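Local coordinates for uncharacterized protein (PDB 6SCE) that acts in type III CRISPR defence as a DNA nuclease switched on by cyclic oligoadenylate, which CARF domains of this kind sense, at residues P166-A171 with V180-R185; R315-L320 with V341-S346; G448-A453 with E502-S507. All coordinates share one frame; numbering follows the deposited sequence.

Contact 1: P166-A171 with V180-R185; sequences PGAQAA and VFVVHR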
ATOM      1  N   PRO A 166     -18.647 -20.030  11.828  1.00 45.01           N
ATOM      2  CA  PRO A 166     -19.193 -21.134  11.040  1.00 46.36           C
ATOM      3  C   PRO A 166     -19.305 -20.779   9.560  1.00 42.50           C
ATOM      4  O   PRO A 166     -19.602 -19.640   9.220  1.00 42.93           O
ATOM      5  CB  PRO A 166     -20.598 -21.348  11.650  1.00 48.81           C
ATOM      6  CG  PRO A 166     -20.484 -20.843  13.055  1.00 49.73           C
ATOM      7  CD  PRO A 166     -19.497 -19.696  12.995  1.00 49.98           C
ATOM      8  N   GLY A 167     -19.064 -21.749   8.691  1.00 41.84           N
ATOM      9  CA  GLY A 167     -19.276 -21.532   7.279  1.00 43.66           C
ATOM     10  C   GLY A 167     -18.004 -21.350   6.483  1.00 40.63           C
ATOM     11  O   GLY A 167     -18.043 -21.445   5.272  1.00 39.23           O
ATOM     12  N   ALA A 168     -16.868 -21.143   7.153  1.00 37.58           N
ATOM     13  CA  ALA A 168     -15.600 -21.019   6.454  1.00 35.62           C
ATOM     14  C   ALA A 168     -15.239 -22.289   5.715  1.00 36.49           C
ATOM     15  O   ALA A 168     -15.539 -23.393   6.160  1.00 35.75           O
ATOM     16  CB  ALA A 168     -14.482 -20.651   7.418  1.00 33.34           C
ATOM     17  N   GLN A 169     -14.572 -22.125   4.587  1.00 32.02           N
ATOM     18  CA  GLN A 169     -14.002 -23.236   3.846  1.00 32.75           C
ATOM     19  C   GLN A 169     -12.486 -23.017   3.789  1.00 32.54           C
ATOM     20  O   GLN A 169     -12.004 -21.865   3.711  1.00 32.35           O
ATOM     21  CB  GLN A 169     -14.525 -23.256   2.404  1.00 36.56           C
ATOM     22  CG  GLN A 169     -16.051 -23.352   2.175  1.00 39.62           C
ATOM     23  CD  GLN A 169     -16.400 -22.974   0.715  1.00 45.33           C
ATOM     24  OE1 GLN A 169     -16.309 -21.771   0.301  1.00 37.12           O
ATOM     25  NE2 GLN A 169     -16.762 -23.995  -0.095  1.00 46.01           N
ATOM     26  N   ALA A 170     -11.718 -24.094   3.755  1.00 31.17           N
ATOM     27  CA  ALA A 170     -10.263 -23.964   3.794  1.00 32.37           C
ATOM     28  C   ALA A 170      -9.550 -24.943   2.894  1.00 32.63           C
ATOM     29  O   ALA A 170     -10.062 -26.021   2.560  1.00 33.80           O
ATOM     30  CB  ALA A 170      -9.759 -24.086   5.219  1.00 32.93           C
ATOM     31  N   ALA A 171      -8.361 -24.549   2.478  1.00 31.80           N
ATOM     32  CA  ALA A 171      -7.508 -25.399   1.660  1.00 31.99           C
ATOM     33  C   ALA A 171      -6.077 -25.331   2.147  1.00 32.28           C
ATOM     34  O   ALA A 171      -5.573 -24.268   2.477  1.00 31.11           O
ATOM     35  CB  ALA A 171      -7.550 -24.959   0.227  1.00 34.47           C
ATOM     36  N   VAL A 180      -2.729 -21.823   5.939  1.00 29.99           N
ATOM     37  CA  VAL A 180      -3.950 -22.402   5.388  0.50 30.08           C
ATOM     38  C   VAL A 180      -4.703 -21.286   4.673  1.00 29.66           C
ATOM     39  O   VAL A 180      -4.832 -20.210   5.244  1.00 27.07           O
ATOM     40  CB  VAL A 180      -4.852 -22.953   6.509  0.50 30.00           C
ATOM     41  CG1 VAL A 180      -6.064 -23.668   5.926  0.50 30.34           C
ATOM     42  CG2 VAL A 180      -4.077 -23.901   7.416  0.50 30.36           C
ATOM     43  N   PHE A 181      -5.213 -21.564   3.468  1.00 27.83           N
ATOM     44  CA  PHE A 181      -5.958 -20.576   2.699  1.00 27.51           C
ATOM     45  C   PHE A 181      -7.423 -20.732   3.060  1.00 28.98           C
ATOM     46  O   PHE A 181      -8.026 -21.784   2.781  1.00 29.45           O
ATOM     47  CB  PHE A 181      -5.747 -20.852   1.214  1.00 28.51           C
ATOM     48  CG  PHE A 181      -6.387 -19.823   0.321  1.00 28.78           C
ATOM     49  CD1 PHE A 181      -5.798 -18.583   0.181  1.00 31.01           C
ATOM     50  CD2 PHE A 181      -7.552 -20.112  -0.386  1.00 31.46           C
ATOM     51  CE1 PHE A 181      -6.356 -17.611  -0.641  1.00 35.42           C
ATOM     52  CE2 PHE A 181      -8.112 -19.150  -1.218  1.00 33.74           C
ATOM     53  CZ  PHE A 181      -7.522 -17.905  -1.335  1.00 33.19           C
ATOM     54  N   VAL A 182      -8.004 -19.722   3.710  1.00 25.03           N
ATOM     55  CA  VAL A 182      -9.354 -19.812   4.209  1.00 26.88           C
ATOM     56  C   VAL A 182     -10.234 -18.810   3.432  1.00 27.68           C
ATOM     57  O   VAL A 182      -9.861 -17.651   3.242  1.00 28.65           O
ATOM     58  CB  VAL A 182      -9.413 -19.524   5.745  1.00 27.84           C
ATOM     59  CG1 VAL A 182     -10.807 -19.698   6.312  1.00 30.17           C
ATOM     60  CG2 VAL A 182      -8.440 -20.446   6.499  1.00 28.63           C
ATOM     61  N   VAL A 183     -11.377 -19.275   2.970  1.00 26.89           N
ATOM     62  CA  VAL A 183     -12.416 -18.399   2.372  1.00 25.48           C
ATOM     63  C   VAL A 183     -13.635 -18.405   3.251  1.00 27.13           C
ATOM     64  O   VAL A 183     -14.237 -19.443   3.525  1.00 29.35           O
ATOM     65  CB  VAL A 183     -12.748 -18.784   0.935  1.00 25.07           C
ATOM     66  CG1 VAL A 183     -13.887 -17.929   0.401  1.00 25.24           C
ATOM     67  CG2 VAL A 183     -11.501 -18.643   0.071  1.00 26.35           C
ATOM     68  N   HIS A 184     -13.969 -17.234   3.740  1.00 27.33           N
ATOM     69  CA  HIS A 184     -15.083 -17.052   4.640  1.00 28.22           C
ATOM     70  C   HIS A 184     -15.918 -15.882   4.179  1.00 29.22           C
ATOM     71  O   HIS A 184     -15.393 -14.762   4.042  1.00 26.54           O
ATOM     72  CB  HIS A 184     -14.580 -16.768   6.031  1.00 29.99           C
ATOM     73  CG  HIS A 184     -15.676 -16.592   7.025  1.00 29.67           C
ATOM     74  ND1 HIS A 184     -16.495 -17.631   7.417  1.00 31.41           N
ATOM     75  CD2 HIS A 184     -16.097 -15.501   7.701  1.00 32.26           C
ATOM     76  CE1 HIS A 184     -17.382 -17.177   8.283  1.00 32.06           C
ATOM     77  NE2 HIS A 184     -17.149 -15.893   8.489  1.00 33.53           N
ATOM     78  N   ARG A 185     -17.195 -16.171   3.897  1.00 28.29           N
ATOM     79  CA  ARG A 185     -18.195 -15.204   3.454  1.00 29.48           C
ATOM     80  C   ARG A 185     -17.636 -14.352   2.298  1.00 27.07           C
ATOM     81  O   ARG A 185     -17.742 -13.134   2.292  1.00 27.99           O
ATOM     82  CB  ARG A 185     -18.697 -14.335   4.605  1.00 32.89           C
ATOM     83  CG  ARG A 185     -19.334 -15.167   5.735  1.00 36.16           C
ATOM     84  CD  ARG A 185     -19.774 -14.328   6.921  1.00 43.39           C
ATOM     85  NE  ARG A 185     -20.903 -13.469   6.597  1.00 47.05           N
ATOM     86  CZ  ARG A 185     -21.314 -12.424   7.330  1.00 55.24           C
ATOM     87  NH1 ARG A 185     -20.713 -12.089   8.472  1.00 56.55           N
ATOM     88  NH2 ARG A 185     -22.350 -11.698   6.921  1.00 55.09           N
TER
HETATM   89  O   HOH W   1     -18.393 -18.601   4.571  1.00 40.04           O
HETATM   90  O   HOH W   2     -16.596 -20.055   2.038  1.00 31.03           O
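The imidazole of H184 is carried to the 166-171 segment by a first torsion that sets CG anti to the backbone N (chi1 -179°), with a second of 68° turning the ring so that one edge meets the turn before strand 169-171. At that edge, near the ring plane, lie P166 O and A168 N; H184 CE1 is 3.4 Å from P166 O, and H184 ND1 touches A168 CB at 3.6 Å. R185 CG lies over one face of the same ring, toward its rim. G167, between these neighbours, has a positive phi of 105°, an angle at which a side chain would collide with the preceding carbonyl oxygen. V182 and V180 also hold CG1 anti to their N atoms, which lays V180 CG1 against A170 CB at 3.8 Å and V182 CG1 beside A168 CB. The backbone pairing is that of an antiparallel beta hairpin. Q169 and V183 form one hydrogen-bonded pair, with Q169 N to V183 O at 2.9 Å and practically straight, and A171 and F181 form the next. Between them A170 and V182 make a non-hydrogen-bonded pair whose CA atoms approach to 4.3 Å. One water accepts from R185 N and donates weakly to G167 O, extending the join past the strand; a second donates to both Q169 OE1 and V183 O, so that V183 O receives two bonds. Q169 OE1 also accepts from L140 N at the start of helix 140-148. That helix packs over the face bearing A171, F181 and V183, with Y143 against the latter two. Strand 156-158 flanks the hairpin beside A170, and strand 187-192 continues the sheet beyond 180-184.

Contact 2: R315-L320 with V341-S346; sequences REVYLL and VRVHRS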
ATOM      1  N   ARG A 315      -4.842  25.176   5.430  1.00 37.77           N
ATOM      2  CA  ARG A 315      -4.895  25.680   6.793  0.50 38.95           C
ATOM      3  C   ARG A 315      -5.793  24.790   7.664  1.00 39.08           C
ATOM      4  O   ARG A 315      -5.623  24.743   8.870  1.00 36.27           O
ATOM      5  CB  ARG A 315      -5.363  27.142   6.810  0.50 39.44           C
ATOM      6  CG  ARG A 315      -4.422  28.098   6.078  0.50 41.55           C
ATOM      7  CD  ARG A 315      -4.718  29.557   6.423  0.50 43.71           C
ATOM      8  NE  ARG A 315      -3.655  30.487   6.040  0.50 43.51           N
ATOM      9  CZ  ARG A 315      -3.564  31.085   4.856  0.50 44.61           C
ATOM     10  NH1 ARG A 315      -4.466  30.849   3.919  0.50 43.17           N
ATOM     11  NH2 ARG A 315      -2.563  31.927   4.612  0.50 45.67           N
ATOM     12  N   GLU A 316      -6.751  24.090   7.046  1.00 35.55           N
ATOM     13  CA  GLU A 316      -7.598  23.120   7.738  1.00 35.20           C
ATOM     14  C   GLU A 316      -7.703  21.846   6.886  1.00 35.44           C
ATOM     15  O   GLU A 316      -7.811  21.916   5.659  1.00 31.79           O
ATOM     16  CB  GLU A 316      -9.015  23.657   7.990  1.00 38.71           C
ATOM     17  CG  GLU A 316      -9.063  24.969   8.758  1.00 40.27           C
ATOM     18  CD  GLU A 316     -10.400  25.258   9.407  1.00 44.22           C
ATOM     19  OE1 GLU A 316     -11.066  24.338   9.926  1.00 46.56           O
ATOM     20  OE2 GLU A 316     -10.781  26.438   9.423  1.00 46.72           O
ATOM     21  N   VAL A 317      -7.656  20.708   7.555  1.00 31.53           N
ATOM     22  CA  VAL A 317      -7.757  19.431   6.899  1.00 31.69           C
ATOM     23  C   VAL A 317      -8.853  18.637   7.574  1.00 30.24           C
ATOM     24  O   VAL A 317      -8.995  18.655   8.795  1.00 32.99           O
ATOM     25  CB  VAL A 317      -6.406  18.690   6.857  1.00 29.53           C
ATOM     26  CG1 VAL A 317      -5.877  18.394   8.246  1.00 34.14           C
ATOM     27  CG2 VAL A 317      -6.541  17.398   6.064  1.00 30.86           C
ATOM     28  N   TYR A 318      -9.651  17.966   6.767  1.00 28.25           N
ATOM     29  CA  TYR A 318     -10.709  17.110   7.263  1.00 28.16           C
ATOM     30  C   TYR A 318     -10.382  15.704   6.836  1.00 30.32           C
ATOM     31  O   TYR A 318     -10.219  15.482   5.646  1.00 30.34           O
ATOM     32  CB  TYR A 318     -12.039  17.508   6.656  1.00 28.31           C
ATOM     33  CG  TYR A 318     -12.565  18.851   7.144  1.00 30.01           C
ATOM     34  CD1 TYR A 318     -12.072  20.033   6.627  1.00 30.75           C
ATOM     35  CD2 TYR A 318     -13.580  18.919   8.103  1.00 30.52           C
ATOM     36  CE1 TYR A 318     -12.558  21.265   7.062  1.00 31.87           C
ATOM     37  CE2 TYR A 318     -14.060  20.138   8.551  1.00 31.56           C
ATOM     38  CZ  TYR A 318     -13.551  21.310   8.034  1.00 33.00           C
ATOM     39  OH  TYR A 318     -14.038  22.541   8.459  1.00 32.94           O
ATOM     40  N   LEU A 319     -10.228  14.806   7.803  1.00 26.65           N
ATOM     41  CA  LEU A 319      -9.760  13.450   7.589  1.00 28.37           C
ATOM     42  C   LEU A 319     -10.810  12.461   8.061  1.00 29.42           C
ATOM     43  O   LEU A 319     -11.214  12.508   9.220  1.00 30.41           O
ATOM     44  CB  LEU A 319      -8.444  13.205   8.332  1.00 28.54           C
ATOM     45  CG  LEU A 319      -7.256  14.079   7.977  1.00 30.05           C
ATOM     46  CD1 LEU A 319      -6.072  13.841   8.889  1.00 30.53           C
ATOM     47  CD2 LEU A 319      -6.882  13.851   6.509  1.00 32.13           C
ATOM     48  N   LEU A 320     -11.275  11.582   7.171  1.00 26.71           N
ATOM     49  CA  LEU A 320     -12.246  10.554   7.511  1.00 27.01           C
ATOM     50  C   LEU A 320     -11.701   9.186   7.257  1.00 30.93           C
ATOM     51  O   LEU A 320     -11.086   8.951   6.228  1.00 27.18           O
ATOM     52  CB  LEU A 320     -13.525  10.730   6.682  1.00 29.06           C
ATOM     53  CG  LEU A 320     -14.309  12.024   6.850  1.00 31.22           C
ATOM     54  CD1 LEU A 320     -15.554  12.047   5.955  1.00 32.34           C
ATOM     55  CD2 LEU A 320     -14.702  12.222   8.288  1.00 35.94           C
ATOM     56  N   VAL A 341      -1.470  22.921  10.860  1.00 38.14           N
ATOM     57  CA  VAL A 341      -2.751  22.803  10.173  1.00 36.52           C
ATOM     58  C   VAL A 341      -3.813  22.396  11.162  1.00 35.33           C
ATOM     59  O   VAL A 341      -3.585  21.477  11.921  1.00 37.80           O
ATOM     60  CB  VAL A 341      -2.692  21.753   9.030  1.00 36.37           C
ATOM     61  CG1 VAL A 341      -4.024  21.674   8.299  1.00 36.92           C
ATOM     62  CG2 VAL A 341      -1.595  22.119   8.047  1.00 38.04           C
ATOM     63  N   ARG A 342      -4.969  23.052  11.148  1.00 36.84           N
ATOM     64  CA  ARG A 342      -6.087  22.609  11.995  1.00 40.10           C
ATOM     65  C   ARG A 342      -6.694  21.304  11.455  1.00 38.37           C
ATOM     66  O   ARG A 342      -7.076  21.230  10.290  1.00 36.28           O
ATOM     67  CB  ARG A 342      -7.189  23.650  12.091  1.00 42.52           C
ATOM     68  CG  ARG A 342      -8.234  23.323  13.156  1.00 48.08           C
ATOM     69  CD  ARG A 342      -9.360  24.340  13.197  1.00 54.41           C
ATOM     70  NE  ARG A 342      -8.951  25.537  13.917  1.00 61.17           N
ATOM     71  CZ  ARG A 342      -8.657  26.724  13.377  1.00 68.22           C
ATOM     72  NH1 ARG A 342      -8.743  26.963  12.058  1.00 66.69           N
ATOM     73  NH2 ARG A 342      -8.283  27.707  14.191  1.00 69.73           N
ATOM     74  N   VAL A 343      -6.799  20.303  12.313  1.00 36.37           N
ATOM     75  CA  VAL A 343      -7.285  18.985  11.905  1.00 36.54           C
ATOM     76  C   VAL A 343      -8.678  18.688  12.455  1.00 37.33           C
ATOM     77  O   VAL A 343      -8.928  18.848  13.642  1.00 38.19           O
ATOM     78  CB  VAL A 343      -6.353  17.882  12.385  1.00 37.13           C
ATOM     79  CG1 VAL A 343      -6.908  16.517  11.978  1.00 37.93           C
ATOM     80  CG2 VAL A 343      -4.965  18.094  11.817  1.00 37.88           C
ATOM     81  N   HIS A 344      -9.568  18.231  11.588  1.00 32.80           N
ATOM     82  CA  HIS A 344     -10.850  17.678  11.992  1.00 32.96           C
ATOM     83  C   HIS A 344     -10.899  16.252  11.469  1.00 35.12           C
ATOM     84  O   HIS A 344     -10.523  15.996  10.321  1.00 35.47           O
ATOM     85  CB  HIS A 344     -11.965  18.476  11.387  1.00 31.54           C
ATOM     86  CG  HIS A 344     -11.822  19.951  11.563  1.00 36.70           C
ATOM     87  ND1 HIS A 344     -12.055  20.586  12.769  1.00 40.08           N
ATOM     88  CD2 HIS A 344     -11.480  20.923  10.686  1.00 39.37           C
ATOM     89  CE1 HIS A 344     -11.858  21.883  12.624  1.00 40.28           C
ATOM     90  NE2 HIS A 344     -11.518  22.115  11.369  1.00 42.91           N
ATOM     91  N   ARG A 345     -11.371  15.338  12.294  1.00 33.86           N
ATOM     92  CA  ARG A 345     -11.381  13.936  11.955  1.00 35.77           C
ATOM     93  C   ARG A 345     -12.682  13.378  12.380  1.00 37.04           C
ATOM     94  O   ARG A 345     -13.276  13.867  13.335  1.00 36.23           O
ATOM     95  CB  ARG A 345     -10.266  13.198  12.681  1.00 40.37           C
ATOM     96  CG  ARG A 345     -10.163  13.529  14.167  1.00 45.79           C
ATOM     97  CD  ARG A 345      -9.006  12.780  14.812  1.00 50.33           C
ATOM     98  NE  ARG A 345      -9.422  11.445  15.203  1.00 56.55           N
ATOM     99  CZ  ARG A 345      -8.640  10.532  15.770  1.00 63.55           C
ATOM    100  NH1 ARG A 345      -7.350  10.777  16.012  1.00 65.16           N
ATOM    101  NH2 ARG A 345      -9.157   9.348  16.068  1.00 66.57           N
ATOM    102  N   SER A 346     -13.124  12.334  11.702  1.00 32.66           N
ATOM    103  CA  SER A 346     -14.242  11.568  12.170  1.00 32.65           C
ATOM    104  C   SER A 346     -14.108  10.143  11.682  1.00 31.92           C
ATOM    105  O   SER A 346     -13.460   9.892  10.654  1.00 31.77           O
ATOM    106  CB  SER A 346     -15.562  12.182  11.676  1.00 34.46           C
ATOM    107  OG  SER A 346     -16.667  11.588  12.352  1.00 34.06           O
TER
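H344 NE2 donates to E316 OE1 at 2.7 Å, a nearly straight bond in the plane of the imidazole that meets the oxygen almost along its C-O axis. The other carboxylate oxygen, E316 OE2, makes a long salt bridge of 3.4 Å to R342 NH1 and also accepts from Q289 N. A chi1 of -56° puts E316 CG beside the backbone N, and the extended chain beyond carries the carboxylate across to the neighbouring strand. An alanine here, lacking both oxygens, would probably leave the H344 ring less fixed in rotation and in its fit over Y318, and weaken the hold on the R342 guanidinium. H344 CD2 sits over one face of the Y318 ring, 3.4 Å from Y318 CZ, the rings tilted by 33°; the tyrosine hydroxyl reaches P286 O. On the same sheet face L320 CD2 presses against S346 CB at a tight 3.5 Å. On the opposite face V317 CG1 lies 3.7 Å from V343 CG2, and both valines touch F336 of helix 326-338; R345 there turns away to a salt bridge with E333. The strands run parallel, bonded from R342 N to R315 O through to S346 N to L319 O, as in a beta-alpha-beta crossover. With E316 buried and bonded on both oxygens, the carboxylate is probably the anion, and its charge would tend to raise the pKa of H344.

Contact 3: G448-A453 with E502-S507; sequences GLLALA and EYAVYS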
ATOM      1  N   GLY A 448      36.307  16.804   0.011  1.00 67.15           N
ATOM      2  CA  GLY A 448      37.505  16.247   0.638  1.00 67.40           C
ATOM      3  C   GLY A 448      37.203  15.033   1.488  1.00 66.94           C
ATOM      4  O   GLY A 448      37.940  14.054   1.472  1.00 62.89           O
ATOM      5  N   LEU A 449      36.106  15.096   2.235  1.00 65.53           N
ATOM      6  CA  LEU A 449      35.670  13.961   3.039  1.00 63.12           C
ATOM      7  C   LEU A 449      35.228  12.777   2.155  1.00 57.46           C
ATOM      8  O   LEU A 449      35.435  11.609   2.506  1.00 55.19           O
ATOM      9  CB  LEU A 449      34.559  14.411   3.988  1.00 67.60           C
ATOM     10  CG  LEU A 449      34.252  13.585   5.236  1.00 73.22           C
ATOM     11  CD1 LEU A 449      35.494  12.946   5.842  1.00 70.87           C
ATOM     12  CD2 LEU A 449      33.551  14.474   6.254  1.00 76.15           C
ATOM     13  N   LEU A 450      34.657  13.087   0.993  1.00 57.26           N
ATOM     14  CA  LEU A 450      34.261  12.071   0.013  1.00 56.92           C
ATOM     15  C   LEU A 450      35.470  11.345  -0.591  1.00 55.99           C
ATOM     16  O   LEU A 450      35.419  10.128  -0.806  1.00 55.19           O
ATOM     17  CB  LEU A 450      33.431  12.702  -1.115  1.00 55.11           C
ATOM     18  CG  LEU A 450      33.051  11.749  -2.255  1.00 57.46           C
ATOM     19  CD1 LEU A 450      32.226  10.573  -1.732  1.00 55.20           C
ATOM     20  CD2 LEU A 450      32.309  12.492  -3.353  1.00 55.87           C
ATOM     21  N   ALA A 451      36.530  12.097  -0.895  1.00 58.24           N
ATOM     22  CA  ALA A 451      37.813  11.505  -1.347  1.00 56.55           C
ATOM     23  C   ALA A 451      38.360  10.490  -0.344  1.00 55.75           C
ATOM     24  O   ALA A 451      38.754   9.384  -0.731  1.00 59.86           O
ATOM     25  CB  ALA A 451      38.842  12.594  -1.606  1.00 56.98           C
ATOM     26  N   LEU A 452      38.367  10.855   0.938  1.00 53.39           N
ATOM     27  CA  LEU A 452      38.812   9.938   1.993  1.00 56.63           C
ATOM     28  C   LEU A 452      37.970   8.671   1.989  1.00 56.59           C
ATOM     29  O   LEU A 452      38.479   7.557   1.828  1.00 51.17           O
ATOM     30  CB  LEU A 452      38.737  10.607   3.380  1.00 59.10           C
ATOM     31  CG  LEU A 452      39.970  11.393   3.848  1.00 62.05           C
ATOM     32  CD1 LEU A 452      40.578  12.224   2.721  1.00 65.44           C
ATOM     33  CD2 LEU A 452      39.621  12.264   5.048  1.00 60.37           C
ATOM     34  N   ALA A 453      36.660   8.851   2.155  1.00 57.60           N
ATOM     35  CA  ALA A 453      35.727   7.737   2.100  1.00 54.18           C
ATOM     36  C   ALA A 453      36.012   6.850   0.891  1.00 49.50           C
ATOM     37  O   ALA A 453      36.092   5.625   1.024  1.00 55.17           O
ATOM     38  CB  ALA A 453      34.284   8.258   2.060  1.00 56.25           C
ATOM     39  N   GLU A 502      28.362   4.181   3.054  1.00 43.94           N
ATOM     40  CA  GLU A 502      27.134   4.961   3.313  1.00 44.35           C
ATOM     41  C   GLU A 502      27.293   6.425   2.974  1.00 46.76           C
ATOM     42  O   GLU A 502      26.384   7.029   2.411  1.00 44.74           O
ATOM     43  CB  GLU A 502      26.706   4.858   4.776  1.00 41.67           C
ATOM     44  CG  GLU A 502      26.232   3.486   5.194  1.00 42.61           C
ATOM     45  CD  GLU A 502      26.041   3.371   6.683  1.00 41.63           C
ATOM     46  OE1 GLU A 502      26.126   4.411   7.385  1.00 45.25           O
ATOM     47  OE2 GLU A 502      25.777   2.238   7.140  1.00 47.33           O
ATOM     48  N   TYR A 503      28.433   7.018   3.329  1.00 47.83           N
ATOM     49  CA  TYR A 503      28.672   8.424   3.015  1.00 46.72           C
ATOM     50  C   TYR A 503      28.873   8.660   1.528  1.00 46.58           C
ATOM     51  O   TYR A 503      28.389   9.655   0.982  1.00 46.90           O
ATOM     52  CB  TYR A 503      29.867   8.983   3.781  1.00 50.13           C
ATOM     53  CG  TYR A 503      30.033  10.452   3.527  1.00 52.61           C
ATOM     54  CD1 TYR A 503      29.112  11.361   4.026  1.00 52.93           C
ATOM     55  CD2 TYR A 503      31.088  10.940   2.756  1.00 52.02           C
ATOM     56  CE1 TYR A 503      29.241  12.714   3.790  1.00 55.58           C
ATOM     57  CE2 TYR A 503      31.224  12.297   2.506  1.00 53.91           C
ATOM     58  CZ  TYR A 503      30.295  13.184   3.027  1.00 55.90           C
ATOM     59  OH  TYR A 503      30.406  14.540   2.798  1.00 53.38           O
ATOM     60  N   ALA A 504      29.592   7.753   0.874  1.00 44.69           N
ATOM     61  CA  ALA A 504      29.767   7.819  -0.583  1.00 45.40           C
ATOM     62  C   ALA A 504      28.435   7.675  -1.310  1.00 44.65           C
ATOM     63  O   ALA A 504      28.170   8.375  -2.284  1.00 43.36           O
ATOM     64  CB  ALA A 504      30.708   6.720  -1.052  1.00 45.01           C
ATOM     65  N   VAL A 505      27.620   6.730  -0.868  1.00 45.01           N
ATOM     66  CA  VAL A 505      26.348   6.507  -1.541  1.00 43.28           C
ATOM     67  C   VAL A 505      25.477   7.752  -1.368  1.00 41.60           C
ATOM     68  O   VAL A 505      24.966   8.275  -2.349  1.00 42.52           O
ATOM     69  CB  VAL A 505      25.658   5.220  -1.065  1.00 45.44           C
ATOM     70  CG1 VAL A 505      24.207   5.151  -1.563  1.00 42.42           C
ATOM     71  CG2 VAL A 505      26.432   4.010  -1.583  1.00 46.33           C
ATOM     72  N   TYR A 506      25.349   8.233  -0.133  1.00 40.92           N
ATOM     73  CA  TYR A 506      24.612   9.458   0.147  1.00 43.21           C
ATOM     74  C   TYR A 506      25.095  10.662  -0.656  1.00 46.28           C
ATOM     75  O   TYR A 506      24.281  11.476  -1.129  1.00 41.97           O
ATOM     76  CB  TYR A 506      24.669   9.792   1.627  1.00 44.45           C
ATOM     77  CG  TYR A 506      24.386  11.247   1.941  1.00 46.83           C
ATOM     78  CD1 TYR A 506      23.081  11.726   2.014  1.00 48.58           C
ATOM     79  CD2 TYR A 506      25.428  12.151   2.148  1.00 46.60           C
ATOM     80  CE1 TYR A 506      22.822  13.058   2.301  1.00 48.73           C
ATOM     81  CE2 TYR A 506      25.178  13.476   2.450  1.00 48.52           C
ATOM     82  CZ  TYR A 506      23.876  13.928   2.512  1.00 51.77           C
ATOM     83  OH  TYR A 506      23.637  15.250   2.793  1.00 52.55           O
ATOM     84  N   SER A 507      26.410  10.791  -0.810  1.00 44.27           N
ATOM     85  CA  SER A 507      26.961  11.951  -1.508  1.00 43.32           C
ATOM     86  C   SER A 507      26.579  11.928  -2.966  1.00 40.70           C
ATOM     87  O   SER A 507      26.141  12.935  -3.503  1.00 43.84           O
ATOM     88  CB  SER A 507      28.495  12.033  -1.353  1.00 43.13           C
ATOM     89  OG  SER A 507      28.852  12.287   0.004  1.00 45.71           O
TER
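Y503 points its ring at helix 448-453 edge first. Its CG is anti to the backbone N (chi1 -176°), and the CE2-CD2 side of the ring runs along the helix backbone: Y503 CE2 lies 3.8 Å from L450 N, while Y503 CD2 meets A453 CB at 4.2 Å. L449 CB comes against the same CE2 corner. L450 reaches the other way, past the tyrosine; with its CG anti to N and a chi2 of 60°, it brings CD1 down onto helix 502-507. There L450 CD1 rests 3.9 Å from A504 CA and 4.0 Å from S507 CB. This is plain helix-helix packing in the C-terminal region of the chain, between helix 447-458 and helix 499-513, whose short segments cross at -131° with axes 9.3 Å apart. A504 CB also meets the leucine methyl, and no hydrogen bond spans the two segments. S507 turns its hydroxyl back within its own helix, donating to Y503 O at 2.8 Å from above the carbonyl plane, an oxygen that also accepts the helical bond from S507 N. The same S507 OG lies over one face of the Y503 ring, toward its rim. The phenol end is fixed by a bond from Y503 OH to R444 O, and W480 of helix 473-484 meets the ring edge-to-face.

In the fold
The three contacts follow one another along the chain without touching and share no helix or strand. Contact 1 lies within one sheet and contact 2 at the border of another, where 342-347 is one of the two outermost strands; contact 3 instead joins two helices beside a third sheet. Contacts 2 and 3 are largely buried, whereas contact 1 is partly exposed at P166 and G167, and two waters help join its segments. Backbone bonds dominate contact 1, antiparallel, and contact 2, parallel; contact 2 alone adds charged side-chain bonds across its segments, and contact 3 relies on apolar packing. Contacts 1 and 2 have nearest atoms about 8 and 7 Å from the bound nucleic acid, contact 3 about 22 Å.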